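Local coordinates for protein beta sliding clamp (Bartonella birtlesii LL-WM9, PDB 6PTR) that probably forms a ring-shaped head-to-tail dimer around DNA and tethers DNA polymerases to it for processive replication, at residues 187-192 against 339-344; 276-281 against 351-356. All coordinates share one frame; numbering follows the deposited sequence.

Contact 1. Residues 187-192 against 339-344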
loop_
_atom_site.group_PDB
_atom_site.type_symbol
_atom_site.label_atom_id
_atom_site.label_comp_id
_atom_site.label_asym_id
_atom_site.label_seq_id
_atom_site.Cartn_x
_atom_site.Cartn_y
_atom_site.Cartn_z
ATOM N N GLY C 187 14.965 -18.735 16.014
ATOM C CA GLY C 187 14.759 -19.316 17.318
ATOM C C GLY C 187 13.415 -19.991 17.492
ATOM O O GLY C 187 13.188 -20.631 18.530
ATOM N N HIS C 188 12.518 -19.862 16.512
ATOM C CA HIS C 188 11.200 -20.490 16.575
ATOM C C HIS C 188 10.967 -21.356 15.350
ATOM O O HIS C 188 10.479 -22.482 15.470
ATOM C CB HIS C 188 10.117 -19.420 16.691
ATOM C CG HIS C 188 10.216 -18.648 17.963
ATOM N ND1 HIS C 188 10.773 -17.390 18.026
ATOM C CD2 HIS C 188 9.893 -18.984 19.234
ATOM C CE1 HIS C 188 10.754 -16.969 19.281
ATOM N NE2 HIS C 188 10.218 -17.914 20.032
ATOM N N ARG C 189 11.271 -20.797 14.175
ATOM C CA ARG C 189 11.253 -21.489 12.891
ATOM C C ARG C 189 12.695 -21.784 12.493
ATOM O O ARG C 189 13.595 -20.992 12.777
ATOM C CB ARG C 189 10.600 -20.615 11.799
ATOM C CG ARG C 189 9.229 -20.022 12.151
ATOM C CD ARG C 189 8.825 -18.928 11.164
ATOM N NE ARG C 189 9.541 -17.677 11.411
ATOM C CZ ARG C 189 9.357 -16.563 10.709
ATOM N NH1 ARG C 189 8.478 -16.534 9.718
ATOM N NH2 ARG C 189 10.064 -15.478 10.991
ATOM N N LEU C 190 12.915 -22.911 11.826
ATOM C CA LEU C 190 14.223 -23.142 11.224
ATOM C C LEU C 190 14.009 -23.743 9.851
ATOM O O LEU C 190 13.113 -24.573 9.671
ATOM C CB LEU C 190 15.106 -24.083 12.060
ATOM C CG LEU C 190 16.469 -24.431 11.435
ATOM C CD1 LEU C 190 17.542 -24.540 12.529
ATOM C CD2 LEU C 190 16.421 -25.710 10.638
ATOM N N ALA C 191 14.837 -23.325 8.886
ATOM C CA ALA C 191 14.782 -23.881 7.546
ATOM C C ALA C 191 16.168 -24.396 7.182
ATOM O O ALA C 191 17.169 -23.741 7.481
ATOM C CB ALA C 191 14.326 -22.823 6.500
ATOM N N GLN C 192 16.214 -25.579 6.571
ATOM C CA GLN C 192 17.456 -26.202 6.135
ATOM C C GLN C 192 17.280 -26.713 4.720
ATOM O O GLN C 192 16.350 -27.481 4.452
ATOM C CB GLN C 192 17.839 -27.373 7.053
ATOM C CG GLN C 192 19.087 -28.098 6.578
ATOM C CD GLN C 192 19.439 -29.298 7.452
ATOM O OE1 GLN C 192 20.068 -29.151 8.484
ATOM N NE2 GLN C 192 19.039 -30.487 7.026
ATOM N N LEU C 339 2.959 -21.275 11.256
ATOM C CA LEU C 339 2.407 -22.408 10.521
ATOM C C LEU C 339 2.071 -22.020 9.094
ATOM O O LEU C 339 2.362 -22.769 8.155
ATOM C CB LEU C 339 1.152 -22.944 11.211
ATOM C CG LEU C 339 1.305 -23.816 12.448
ATOM C CD1 LEU C 339 -0.092 -24.017 13.050
ATOM C CD2 LEU C 339 1.936 -25.151 12.095
ATOM N N LEU C 340 1.458 -20.850 8.902
ATOM C CA LEU C 340 1.145 -20.420 7.540
ATOM C C LEU C 340 2.416 -20.139 6.746
ATOM O O LEU C 340 2.487 -20.460 5.554
ATOM C CB LEU C 340 0.244 -19.191 7.582
ATOM C CG LEU C 340 -1.141 -19.530 8.153
ATOM C CD1 LEU C 340 -1.965 -18.272 8.309
ATOM C CD2 LEU C 340 -1.844 -20.519 7.236
ATOM N N ASP C 341 3.434 -19.568 7.397
ATOM C CA ASP C 341 4.709 -19.354 6.710
ATOM C C ASP C 341 5.248 -20.664 6.149
ATOM O O ASP C 341 5.631 -20.738 4.974
ATOM C CB ASP C 341 5.740 -18.725 7.657
ATOM C CG ASP C 341 5.413 -17.294 8.036
ATOM O OD1 ASP C 341 4.646 -16.613 7.309
ATOM O OD2 ASP C 341 5.961 -16.840 9.063
ATOM N N ILE C 342 5.272 -21.718 6.970
ATOM C CA ILE C 342 5.862 -22.970 6.517
ATOM C C ILE C 342 4.953 -23.663 5.508
ATOM O O ILE C 342 5.426 -24.206 4.501
ATOM C CB ILE C 342 6.183 -23.856 7.728
ATOM C CG1 ILE C 342 7.298 -23.198 8.538
ATOM C CG2 ILE C 342 6.589 -25.252 7.271
ATOM C CD1 ILE C 342 7.437 -23.791 9.960
ATOM N N ALA C 343 3.635 -23.637 5.738
ATOM C CA ALA C 343 2.727 -24.185 4.731
ATOM C C ALA C 343 2.942 -23.511 3.380
ATOM O O ALA C 343 2.904 -24.170 2.329
ATOM C CB ALA C 343 1.275 -24.030 5.191
ATOM N N GLY C 344 3.182 -22.198 3.392
ATOM C CA GLY C 344 3.485 -21.472 2.164
ATOM C C GLY C 344 4.769 -21.883 1.479
ATOM O O GLY C 344 4.925 -21.624 0.283
#

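Contact 2. Residues 276-281 against 351-356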
loop_
_atom_site.group_PDB
_atom_site.type_symbol
_atom_site.label_atom_id
_atom_site.label_comp_id
_atom_site.label_asym_id
_atom_site.label_seq_id
_atom_site.Cartn_x
_atom_site.Cartn_y
_atom_site.Cartn_z
ATOM N N GLN C 276 -3.690 -27.241 1.622
ATOM C CA GLN C 276 -4.547 -26.094 1.354
ATOM C C GLN C 276 -5.681 -26.008 2.369
ATOM O O GLN C 276 -6.025 -24.924 2.856
ATOM C CB GLN C 276 -5.079 -26.207 -0.080
ATOM C CG GLN C 276 -3.995 -26.195 -1.180
ATOM C CD GLN C 276 -3.189 -27.514 -1.365
ATOM O OE1 GLN C 276 -3.542 -28.587 -0.851
ATOM N NE2 GLN C 276 -2.097 -27.415 -2.118
ATOM N N ASP C 277 -6.280 -27.155 2.690
ATOM C CA ASP C 277 -7.354 -27.172 3.681
ATOM C C ASP C 277 -6.839 -26.755 5.051
ATOM O O ASP C 277 -7.527 -26.040 5.793
ATOM C CB ASP C 277 -7.972 -28.569 3.732
ATOM C CG ASP C 277 -8.719 -28.922 2.464
ATOM O OD1 ASP C 277 -9.047 -28.012 1.663
ATOM O OD2 ASP C 277 -8.990 -30.118 2.270
ATOM N N PHE C 278 -5.635 -27.217 5.414
ATOM C CA PHE C 278 -5.025 -26.843 6.695
ATOM C C PHE C 278 -4.704 -25.357 6.728
ATOM O O PHE C 278 -5.010 -24.659 7.705
ATOM C CB PHE C 278 -3.757 -27.674 6.915
ATOM C CG PHE C 278 -2.994 -27.317 8.159
ATOM C CD1 PHE C 278 -3.407 -27.790 9.393
ATOM C CD2 PHE C 278 -1.871 -26.506 8.096
ATOM C CE1 PHE C 278 -2.707 -27.461 10.543
ATOM C CE2 PHE C 278 -1.174 -26.164 9.248
ATOM C CZ PHE C 278 -1.581 -26.655 10.460
ATOM N N SER C 279 -4.075 -24.855 5.664
ATOM C CA SER C 279 -3.725 -23.440 5.603
ATOM C C SER C 279 -4.960 -22.552 5.711
ATOM O O SER C 279 -4.954 -21.556 6.441
ATOM C CB SER C 279 -2.976 -23.145 4.299
ATOM O OG SER C 279 -1.761 -23.869 4.268
ATOM N N SER C 280 -6.021 -22.872 4.964
ATOM C CA SER C 280 -7.215 -22.033 4.995
ATOM C C SER C 280 -7.875 -22.067 6.369
ATOM O O SER C 280 -8.359 -21.044 6.863
ATOM C CB SER C 280 -8.201 -22.476 3.917
ATOM O OG SER C 280 -7.634 -22.370 2.622
ATOM N N ALA C 281 -7.898 -23.239 7.006
ATOM C CA ALA C 281 -8.493 -23.340 8.344
ATOM C C ALA C 281 -7.702 -22.546 9.375
ATOM O O ALA C 281 -8.290 -21.851 10.211
ATOM C CB ALA C 281 -8.584 -24.803 8.764
ATOM N N MET C 351 0.846 -32.013 3.470
ATOM C CA MET C 351 1.751 -31.435 4.452
ATOM C C MET C 351 1.934 -32.435 5.587
ATOM O O MET C 351 0.951 -32.901 6.165
ATOM C CB MET C 351 1.191 -30.121 4.982
ATOM C CG MET C 351 2.078 -29.428 5.974
ATOM S SD MET C 351 1.413 -27.773 6.251
ATOM C CE MET C 351 2.699 -27.049 7.263
ATOM N N VAL C 352 3.180 -32.767 5.905
ATOM C CA VAL C 352 3.486 -33.791 6.903
ATOM C C VAL C 352 4.164 -33.142 8.104
ATOM O O VAL C 352 5.134 -32.393 7.950
ATOM C CB VAL C 352 4.373 -34.903 6.316
ATOM C CG1 VAL C 352 4.727 -35.912 7.412
ATOM C CG2 VAL C 352 3.661 -35.587 5.184
ATOM N N PHE C 353 3.634 -33.401 9.301
ATOM C CA PHE C 353 4.292 -33.036 10.553
ATOM C C PHE C 353 4.810 -34.300 11.221
ATOM O O PHE C 353 4.052 -35.255 11.398
ATOM C CB PHE C 353 3.335 -32.381 11.546
ATOM C CG PHE C 353 2.684 -31.130 11.062
ATOM C CD1 PHE C 353 1.683 -31.167 10.102
ATOM C CD2 PHE C 353 3.033 -29.917 11.622
ATOM C CE1 PHE C 353 1.063 -29.990 9.683
ATOM C CE2 PHE C 353 2.420 -28.743 11.215
ATOM C CZ PHE C 353 1.430 -28.787 10.248
ATOM N N MET C 354 6.077 -34.291 11.624
ATOM C CA MET C 354 6.629 -35.325 12.489
ATOM C C MET C 354 6.694 -34.742 13.892
ATOM O O MET C 354 7.376 -33.738 14.126
ATOM C CB MET C 354 8.000 -35.798 12.002
ATOM C CG MET C 354 7.959 -36.288 10.595
ATOM S SD MET C 354 6.864 -37.700 10.364
ATOM C CE MET C 354 7.545 -38.894 11.509
ATOM N N LEU C 355 5.927 -35.325 14.808
ATOM C CA LEU C 355 5.728 -34.724 16.114
ATOM C C LEU C 355 6.247 -35.648 17.200
ATOM O O LEU C 355 6.345 -36.866 17.027
ATOM C CB LEU C 355 4.235 -34.434 16.365
ATOM C CG LEU C 355 3.616 -33.573 15.267
ATOM C CD1 LEU C 355 2.098 -33.546 15.379
ATOM C CD2 LEU C 355 4.211 -32.170 15.370
ATOM N N SER C 356 6.519 -35.046 18.352
ATOM C CA SER C 356 6.831 -35.816 19.542
ATOM C C SER C 356 5.782 -35.455 20.590
ATOM O O SER C 356 4.608 -35.813 20.451
ATOM C CB SER C 356 8.254 -35.503 20.016
ATOM O OG SER C 356 8.678 -36.436 20.980
#

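Contact 1. Residues 187-192 against 339-344
D341 OD2 lies at the edge of the R189 guanidinium, near its plane. The guanidinium and carboxylate planes are turned 36° apart, so the groups are not coplanar. R189 is modelled in two conformers. In one of them a short salt bridge joins the pair, with R189 NH1 2.6 Å from D341 OD2. It is a single-point grip, not a two-pronged one. The R189 chain bends at chi3 (-76°), which turns the guanidinium away from the line of CB, CG and CD. In the same conformer R189 NH2 makes a second salt bridge, to D186, just before the strand. D341 OD1 has a second partner, R337, one helical turn earlier. The two arginines would then hold the D341 carboxylate by both oxygens. I342 CD1 lies beside the R189 methylenes, 4.7 Å from R189 CG. The bridge joins the start of strand 189-196, in the central domain, to helix 336-345 of the C-terminal domain. Next to R189, G187, H188 and L190 touch the bound griselimycin peptide. The arrangement is an interdomain surface salt bridge at the edge of the clamp's peptide-binding pocket.

Contact 2. Residues 276-281 against 351-356
F278 and F353 meet between helix 275-285 and strand 350-355, and M351 joins them from the same strand. F278 loses the most surface of the three. Its ring takes F353 over one face. The pair is an offset edge-to-face stack, with the edge of F353 turned toward the face of F278. The ring centroids are 5.4 Å apart and the planes stand at 67°. The closest atoms are at the far ends of the rings, F278 CZ and F353 CZ, 3.7 Å apart. F353 CE1 lies over the face of F278. F353 CZ falls just outside the ring outline, beside its CE2–CZ side, 3.8 Å from F278 CE2. The two side chains reach each other from opposite directions.

M351 brings its sulfur to the same ring. Its SD lies 4.0 Å from F278 CD2 and 4.9 Å from the F278 ring centroid. The approach is oblique, 50° off the ring normal. This is a Met-aromatic contact. The M351 chain is extended, with CG anti to the backbone N (chi1 -178°), and this carries the sulfur out from the strand to the helix. M351 and F353 are two residues apart, so both point from the same face of the strand.

L339 of helix 336-345 packs on F278. I364 of strand 362-366 touches M351 and F353 from within the sheet. V273 of strand 269-274 also touches F278.

All three central side chains are buried, and their meeting groups are two aromatic rings and a thioether. The contact therefore rests on dispersion, on the edge-to-face attraction of the rings and on the sulfur-aromatic contact, without any charged pair between the segments.

In the fold
Contacts 1 and 2 have centres 12 Å apart and meet through helix 336-345. One side of this helix carries the charged link to strand 189-196. L339, L340 and A343 pack into the C-terminal domain: L339 CD2 lies 3.7 Å from F353 CE2, and A343 CA lies 3.8 Å from M351 CE. A343 CB is also 3.2 Å from S279 OG on helix 275-285. Strands 189-196 and 350-355 belong to one antiparallel sheet that runs across the central and C-terminal domains. Contact 1 borders the griselimycin site through G187, H188 and L190. Contact 2 lies deeper in the C-terminal domain, between its two helices and the sheet.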